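ABC transporter, substrate binding protein (Polyamine) (Agrobacterium tumefaciens, PDB 4EUO) binds gamma-aminobutyric acid in the periplasm as the substrate-binding protein of an ABC transporter, probably delivering it for uptake. Local coordinates at residues A254-A257 / T258-Y262; I244-A247 / T248-Q251; E306-Y309 / A310-A313. All coordinates share one frame; numbering follows the deposited sequence.

Interaction 1 of 3, residues A254-A257 / T258-Y262. With ABU (gamma-amino-butanoic acid), chain E.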
loop_
_atom_site.group_PDB
_atom_site.type_symbol
_atom_site.label_atom_id
_atom_site.label_comp_id
_atom_site.label_asym_id
_atom_site.label_seq_id
_atom_site.Cartn_x
_atom_site.Cartn_y
_atom_site.Cartn_z
ATOM N N ALA A 254 -1.480 -1.039 -16.745
ATOM C CA ALA A 254 -2.491 -0.042 -17.071
ATOM C C ALA A 254 -3.864 -0.560 -16.628
ATOM O O ALA A 254 -4.654 0.202 -16.102
ATOM C CB ALA A 254 -2.492 0.214 -18.589
ATOM N N ASP A 255 -4.155 -1.850 -16.840
ATOM C CA ASP A 255 -5.457 -2.389 -16.437
ATOM C C ASP A 255 -5.633 -2.410 -14.930
ATOM O O ASP A 255 -6.707 -2.065 -14.453
ATOM C CB ASP A 255 -5.679 -3.789 -17.044
ATOM C CG ASP A 255 -5.785 -3.784 -18.578
ATOM O OD1 ASP A 255 -5.891 -2.682 -19.167
ATOM O OD2 ASP A 255 -5.649 -4.854 -19.165
ATOM N N MET A 256 -4.570 -2.706 -14.179
ATOM C CA MET A 256 -4.628 -2.675 -12.711
ATOM C C MET A 256 -4.922 -1.224 -12.285
ATOM O O MET A 256 -5.766 -0.971 -11.427
ATOM C CB MET A 256 -3.284 -3.166 -12.169
ATOM C CG MET A 256 -3.121 -3.054 -10.641
ATOM S SD MET A 256 -2.670 -1.378 -10.084
ATOM C CE MET A 256 -1.148 -1.101 -10.999
ATOM N N ALA A 257 -4.224 -0.251 -12.905
ATOM C CA ALA A 257 -4.408 1.133 -12.508
ATOM C C ALA A 257 -5.808 1.654 -12.803
ATOM O O ALA A 257 -6.445 2.309 -11.974
ATOM C CB ALA A 257 -3.365 1.997 -13.225
ATOM N N THR A 258 -6.306 1.340 -14.010
ATOM C CA THR A 258 -7.649 1.747 -14.391
ATOM C C THR A 258 -8.675 1.174 -13.411
ATOM O O THR A 258 -9.629 1.879 -13.067
ATOM C CB THR A 258 -7.927 1.230 -15.818
ATOM O OG1 THR A 258 -7.019 1.867 -16.705
ATOM C CG2 THR A 258 -9.368 1.497 -16.288
ATOM N N ALA A 259 -8.483 -0.079 -12.979
ATOM C CA ALA A 259 -9.434 -0.773 -12.104
ATOM C C ALA A 259 -9.340 -0.356 -10.650
ATOM O O ALA A 259 -10.270 -0.639 -9.899
ATOM C CB ALA A 259 -9.225 -2.267 -12.205
ATOM N N THR A 260 -8.213 0.259 -10.220
ATOM C CA THR A 260 -8.053 0.547 -8.790
ATOM C C THR A 260 -7.937 2.000 -8.389
ATOM O O THR A 260 -8.212 2.319 -7.240
ATOM C CB THR A 260 -6.774 -0.109 -8.244
ATOM O OG1 THR A 260 -5.644 0.396 -8.962
ATOM C CG2 THR A 260 -6.813 -1.620 -8.287
ATOM N N GLY A 261 -7.404 2.845 -9.263
ATOM C CA GLY A 261 -7.052 4.208 -8.887
ATOM C C GLY A 261 -5.619 4.312 -8.361
ATOM O O GLY A 261 -5.205 5.380 -7.931
ATOM N N TYR A 262 -4.844 3.222 -8.436
ATOM C CA TYR A 262 -3.422 3.240 -8.065
ATOM C C TYR A 262 -2.624 3.534 -9.329
ATOM O O TYR A 262 -3.138 3.344 -10.437
ATOM C CB TYR A 262 -2.983 1.895 -7.447
ATOM C CG TYR A 262 -3.587 1.690 -6.074
ATOM C CD1 TYR A 262 -3.490 2.673 -5.102
ATOM C CD2 TYR A 262 -4.318 0.536 -5.771
ATOM C CE1 TYR A 262 -4.056 2.504 -3.844
ATOM C CE2 TYR A 262 -4.901 0.361 -4.521
ATOM C CZ TYR A 262 -4.787 1.365 -3.575
ATOM O OH TYR A 262 -5.434 1.279 -2.380
HETATM N N ABU E . -0.114 -1.775 0.855
HETATM C CD ABU E . -1.152 -1.077 0.086
HETATM C CB ABU E . -2.390 -1.924 -0.078
HETATM C CG ABU E . -3.395 -1.181 -0.889
HETATM C C ABU E . -4.748 -1.848 -1.027
HETATM O O ABU E . -5.770 -1.088 -1.413
HETATM O OXT ABU E . -4.974 -3.088 -0.668
HETATM O O HOH W 1 -6.472 0.013 -18.875
#
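The chi1 of T260, 59°, sets OG1 between its own backbone N and carbonyl carbon, and there the hydroxyl meets the carbonyl oxygen of M256 one helical turn back. T260 OG1 donates to M256 O at 2.8 Å, from above the carbonyl plane. M256 has CG anti to N (chi1 174°) and then bends twice, which brings SD beside the same hydroxyl, 3.6 Å from T260 OG1. T260 OG1 also accepts from Y262 N at 3.0 Å, forming an ST turn. The hydroxyl thus ties M256 O, in the last turn, to Y262, the second residue past the helix.

A257 O takes two bonds. G261 N reaches A257 O at 2.9 Å and T260 N reaches it at 3.2 Å. G261, the first residue past the helix, has a positive phi of 90°. At the outer side, a water donates to both D255 OD1 and T258 OG1, while D255 OD2 forms a salt bridge with K23.

Beyond the turn, Y262 enters the ligand pocket. Y262 OH donates to O of gamma-amino-butanoic acid at 2.6 Å; T12, R203 and D226 also bond this ligand. The end of helix 250-260 packs on W20 and A15 of helix 10-28. Strand 96-107 supplies F99, which stacks on the Y262 ring, and Y101.

Interaction 2 of 3, residues I244-A247 / T248-Q251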
loop_
_atom_site.group_PDB
_atom_site.type_symbol
_atom_site.label_atom_id
_atom_site.label_comp_id
_atom_site.label_asym_id
_atom_site.label_seq_id
_atom_site.Cartn_x
_atom_site.Cartn_y
_atom_site.Cartn_z
ATOM N N ILE A 244 5.096 -12.605 -12.306
ATOM C CA ILE A 244 5.576 -11.251 -12.003
ATOM C C ILE A 244 5.881 -10.504 -13.308
ATOM O O ILE A 244 5.503 -9.332 -13.460
ATOM C CB ILE A 244 6.755 -11.290 -11.045
ATOM C CG1 ILE A 244 6.280 -11.789 -9.657
ATOM C CG2 ILE A 244 7.425 -9.912 -10.955
ATOM C CD1 ILE A 244 7.369 -11.905 -8.631
ATOM N N ALA A 245 6.484 -11.211 -14.302
ATOM C CA ALA A 245 6.775 -10.577 -15.592
ATOM C C ALA A 245 5.466 -10.115 -16.244
ATOM O O ALA A 245 5.418 -9.020 -16.814
ATOM C CB ALA A 245 7.496 -11.579 -16.486
ATOM N N LEU A 246 4.412 -10.917 -16.153
ATOM C CA LEU A 246 3.132 -10.573 -16.712
ATOM C C LEU A 246 2.482 -9.401 -15.936
ATOM O O LEU A 246 2.055 -8.412 -16.531
ATOM C CB LEU A 246 2.227 -11.822 -16.735
ATOM C CG LEU A 246 0.797 -11.672 -17.291
ATOM C CD1 LEU A 246 -0.184 -11.033 -16.281
ATOM C CD2 LEU A 246 0.749 -10.996 -18.666
ATOM N N ALA A 247 2.393 -9.535 -14.606
ATOM C CA ALA A 247 1.709 -8.526 -13.782
ATOM C C ALA A 247 2.321 -7.129 -13.895
ATOM O O ALA A 247 1.618 -6.121 -13.702
ATOM C CB ALA A 247 1.746 -8.975 -12.330
ATOM N N THR A 248 3.624 -7.085 -14.165
ATOM C CA THR A 248 4.353 -5.823 -14.271
ATOM C C THR A 248 4.529 -5.335 -15.705
ATOM O O THR A 248 5.153 -4.281 -15.913
ATOM C CB THR A 248 5.673 -5.848 -13.529
ATOM O OG1 THR A 248 6.543 -6.809 -14.138
ATOM C CG2 THR A 248 5.509 -6.154 -12.044
ATOM N N SER A 249 3.932 -6.062 -16.679
ATOM C CA SER A 249 3.989 -5.622 -18.076
ATOM C C SER A 249 3.021 -4.432 -18.287
ATOM O O SER A 249 2.144 -4.147 -17.467
ATOM C CB SER A 249 3.713 -6.783 -19.023
ATOM O OG SER A 249 2.405 -7.289 -18.872
ATOM N N ALA A 250 3.196 -3.704 -19.400
ATOM C CA ALA A 250 2.515 -2.448 -19.623
ATOM C C ALA A 250 1.021 -2.495 -19.601
ATOM O O ALA A 250 0.406 -1.709 -18.880
ATOM C CB ALA A 250 3.002 -1.798 -20.918
ATOM N N GLN A 251 0.425 -3.393 -20.400
ATOM C CA GLN A 251 -1.032 -3.459 -20.437
ATOM C C GLN A 251 -1.616 -3.932 -19.106
ATOM O O GLN A 251 -2.604 -3.366 -18.652
ATOM C CB GLN A 251 -1.543 -4.336 -21.610
ATOM C CG GLN A 251 -3.035 -4.165 -21.896
ATOM C CD GLN A 251 -3.433 -2.785 -22.357
ATOM O OE1 GLN A 251 -2.998 -2.294 -23.411
ATOM N NE2 GLN A 251 -4.307 -2.149 -21.603
HETATM O O HOH W 2 7.186 -6.998 -16.797
#
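T248 N donates to I244 O at 3.0 Å, an i to i+4 bond that closes helix 237-247. This is a helix-to-helix turn of the periplasmic solute-binding protein fold, and it passes the chain into helix 250-260. I244 to A247 keep helical angles. S249 N then turns to L246 O at 3.0 Å, an i to i+3 bond, so the helix tightens as it closes. With phi/psi of -75/164°, S249 has left the helix and stands at the N-cap position of the next one.

The two hydroxyls follow their own backbone N-H groups. T248 OG1 donates to I244 O at 2.8 Å, and T248 N and OG1 approach that oxygen from opposite faces of its carbonyl plane. With chi1 at 65°, OG1 is turned back over the last helical turn. A water adds a bridge, donating to T248 OG1 and to A245 O. T248 CG2 lies 4.4 Å from I244 CG2. Both side chains also pack on V96 and L228.

S249 turns its hydroxyl to L246 O rather than to the helix it precedes. The two bonds to this oxygen differ in direction. S249 N comes from above the carbonyl plane, whereas S249 OG lies in it, on a lone pair, 2.6 Å from L246 O.

Interaction 3 of 3, residues E306-Y309 / A310-A313. With SO4 (sulfate ion), chain F.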
loop_
_atom_site.group_PDB
_atom_site.type_symbol
_atom_site.label_atom_id
_atom_site.label_comp_id
_atom_site.label_asym_id
_atom_site.label_seq_id
_atom_site.Cartn_x
_atom_site.Cartn_y
_atom_site.Cartn_z
ATOM N N GLU A 306 9.224 -2.216 16.767
ATOM C CA GLU A 306 9.239 -2.410 18.233
ATOM C C GLU A 306 8.728 -1.164 18.935
ATOM O O GLU A 306 7.874 -1.241 19.822
ATOM C CB GLU A 306 10.668 -2.734 18.703
ATOM C CG GLU A 306 11.048 -4.171 18.391
ATOM C CD GLU A 306 12.358 -4.682 18.964
ATOM O OE1 GLU A 306 12.853 -4.104 19.959
ATOM O OE2 GLU A 306 12.871 -5.694 18.433
ATOM N N ARG A 307 9.202 0.015 18.507
ATOM C CA ARG A 307 8.784 1.281 19.106
ATOM C C ARG A 307 7.313 1.588 18.867
ATOM O O ARG A 307 6.625 2.100 19.754
ATOM C CB ARG A 307 9.712 2.413 18.625
ATOM C CG ARG A 307 11.118 2.122 19.183
ATOM C CD ARG A 307 12.113 3.223 19.028
ATOM N NE ARG A 307 11.681 4.454 19.688
ATOM C CZ ARG A 307 12.304 5.612 19.537
ATOM N NH1 ARG A 307 13.374 5.699 18.754
ATOM N NH2 ARG A 307 11.828 6.706 20.112
ATOM N N TRP A 308 6.841 1.307 17.634
ATOM C CA TRP A 308 5.456 1.538 17.274
ATOM C C TRP A 308 4.497 0.706 18.140
ATOM O O TRP A 308 3.578 1.258 18.718
ATOM C CB TRP A 308 5.273 1.230 15.777
ATOM C CG TRP A 308 3.846 1.225 15.323
ATOM C CD1 TRP A 308 3.045 0.137 15.128
ATOM C CD2 TRP A 308 3.024 2.378 15.089
ATOM N NE1 TRP A 308 1.786 0.539 14.709
ATOM C CE2 TRP A 308 1.751 1.912 14.688
ATOM C CE3 TRP A 308 3.270 3.769 15.107
ATOM C CZ2 TRP A 308 0.713 2.776 14.352
ATOM C CZ3 TRP A 308 2.238 4.630 14.781
ATOM C CH2 TRP A 308 0.981 4.136 14.384
ATOM N N TYR A 309 4.742 -0.603 18.243
ATOM C CA TYR A 309 3.855 -1.459 19.039
ATOM C C TYR A 309 3.955 -1.155 20.520
ATOM O O TYR A 309 2.931 -1.161 21.203
ATOM C CB TYR A 309 4.069 -2.941 18.710
ATOM C CG TYR A 309 3.699 -3.262 17.279
ATOM C CD1 TYR A 309 2.417 -3.004 16.793
ATOM C CD2 TYR A 309 4.642 -3.756 16.392
ATOM C CE1 TYR A 309 2.090 -3.266 15.466
ATOM C CE2 TYR A 309 4.329 -4.013 15.064
ATOM C CZ TYR A 309 3.051 -3.744 14.600
ATOM O OH TYR A 309 2.766 -3.958 13.279
ATOM N N ALA A 310 5.154 -0.812 21.013
ATOM C CA ALA A 310 5.300 -0.430 22.425
ATOM C C ALA A 310 4.539 0.859 22.701
ATOM O O ALA A 310 3.815 0.953 23.693
ATOM C CB ALA A 310 6.764 -0.262 22.776
ATOM N N TRP A 311 4.586 1.828 21.767
ATOM C CA TRP A 311 3.860 3.063 21.965
ATOM C C TRP A 311 2.343 2.805 21.959
ATOM O O TRP A 311 1.603 3.369 22.771
ATOM C CB TRP A 311 4.260 4.114 20.903
ATOM C CG TRP A 311 3.280 5.240 20.868
ATOM C CD1 TRP A 311 3.195 6.264 21.764
ATOM C CD2 TRP A 311 2.128 5.361 20.011
ATOM N NE1 TRP A 311 2.084 7.028 21.504
ATOM C CE2 TRP A 311 1.404 6.492 20.438
ATOM C CE3 TRP A 311 1.626 4.605 18.934
ATOM C CZ2 TRP A 311 0.215 6.894 19.835
ATOM C CZ3 TRP A 311 0.446 5.010 18.327
ATOM C CH2 TRP A 311 -0.257 6.135 18.788
ATOM N N GLN A 312 1.861 1.952 21.041
ATOM C CA GLN A 312 0.436 1.652 20.993
ATOM C C GLN A 312 -0.057 1.099 22.338
ATOM O O GLN A 312 -1.160 1.443 22.782
ATOM C CB GLN A 312 0.136 0.641 19.879
ATOM C CG GLN A 312 0.038 1.321 18.506
ATOM C CD GLN A 312 -0.373 0.340 17.453
ATOM O OE1 GLN A 312 0.038 -0.812 17.471
ATOM N NE2 GLN A 312 -1.157 0.782 16.472
ATOM N N ALA A 313 0.795 0.298 23.007
ATOM C CA ALA A 313 0.428 -0.333 24.292
ATOM C C ALA A 313 0.658 0.557 25.516
ATOM O O ALA A 313 0.158 0.239 26.597
ATOM C CB ALA A 313 1.152 -1.653 24.436
HETATM S S SO4 F . 14.044 9.229 18.227
HETATM O O1 SO4 F . 14.662 7.955 18.512
HETATM O O2 SO4 F . 15.016 10.317 18.508
HETATM O O3 SO4 F . 13.637 9.303 16.822
HETATM O O4 SO4 F . 12.876 9.319 19.083
#
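W308 and Q312, one turn apart on helix 301-313, form the close part of this contact together with W311. This is the amphipathic last helix of the chain, with its tryptophans on the buried face, well away from the ligand pocket. The amide of Q312 crosses the indole of W308 obliquely, the two planes 42° apart. Q312 CG lies over one face of the ring, towards its rim. Q312 NE2 comes within 3.4 Å of W308 NE1, but both are donors and do not bond each other. Each instead donates to K136 O, so the backbone of a neighbouring segment holds both groups.

The W311 ring meets the same face of W308. The six-membered rings are oblique, with centroids 5.4 Å apart, and their nearest atoms are W308 CZ3 and W311 CZ3 at 4.0 Å. Both tryptophans have CG anti to N, chi1 171° and 165°, which carries both indoles to the buried side. Q312 OE1 sits at the edge of the Y309 ring, 3.3 Å from Y309 CD1, and Y309 OH bonds S138 N.

The other side is looser. E306, A310 and A313 are exposed; A310 N donates to E306 O at 3.0 Å, and A313 N to Y309 O. R307 lies at the border of the packed face, against L162 and F166. R307 NH1 donates to sulfate O1 at 2.6 Å and R307 NH2 to sulfate O4 at 3.0 Å. L162 N and D163 N also bind this ion, probably from the crystallisation liquor, and R307 NH2 forms a salt bridge with D163.

The buried face lies against helix 162-170, where F166 stacks on W311 and D170 accepts from its NE1. W308 also packs on helix 142-149, and strand 176-179 adds W178.

In the fold
Interactions 2 and 1 follow one another along the chain and share helix 250-260. Interaction 2 leads into this helix and interaction 1 covers its end, with centres 13 Å apart. Both pack on helix 10-28 and strand 96-107. In interaction 2 one threonine hydroxyl meets both a carbonyl and a water, while in interaction 1 two threonines divide these roles. Of the three, interaction 1 alone supplies a residue of the ligand pocket. Interaction 3 lies on the opposite side of the chain's centre, about 18 Å from interaction 1 between nearest atoms. It belongs to the C-terminal helix and relies on aromatic rings. It has the most exposed residues, whereas the other two are more buried.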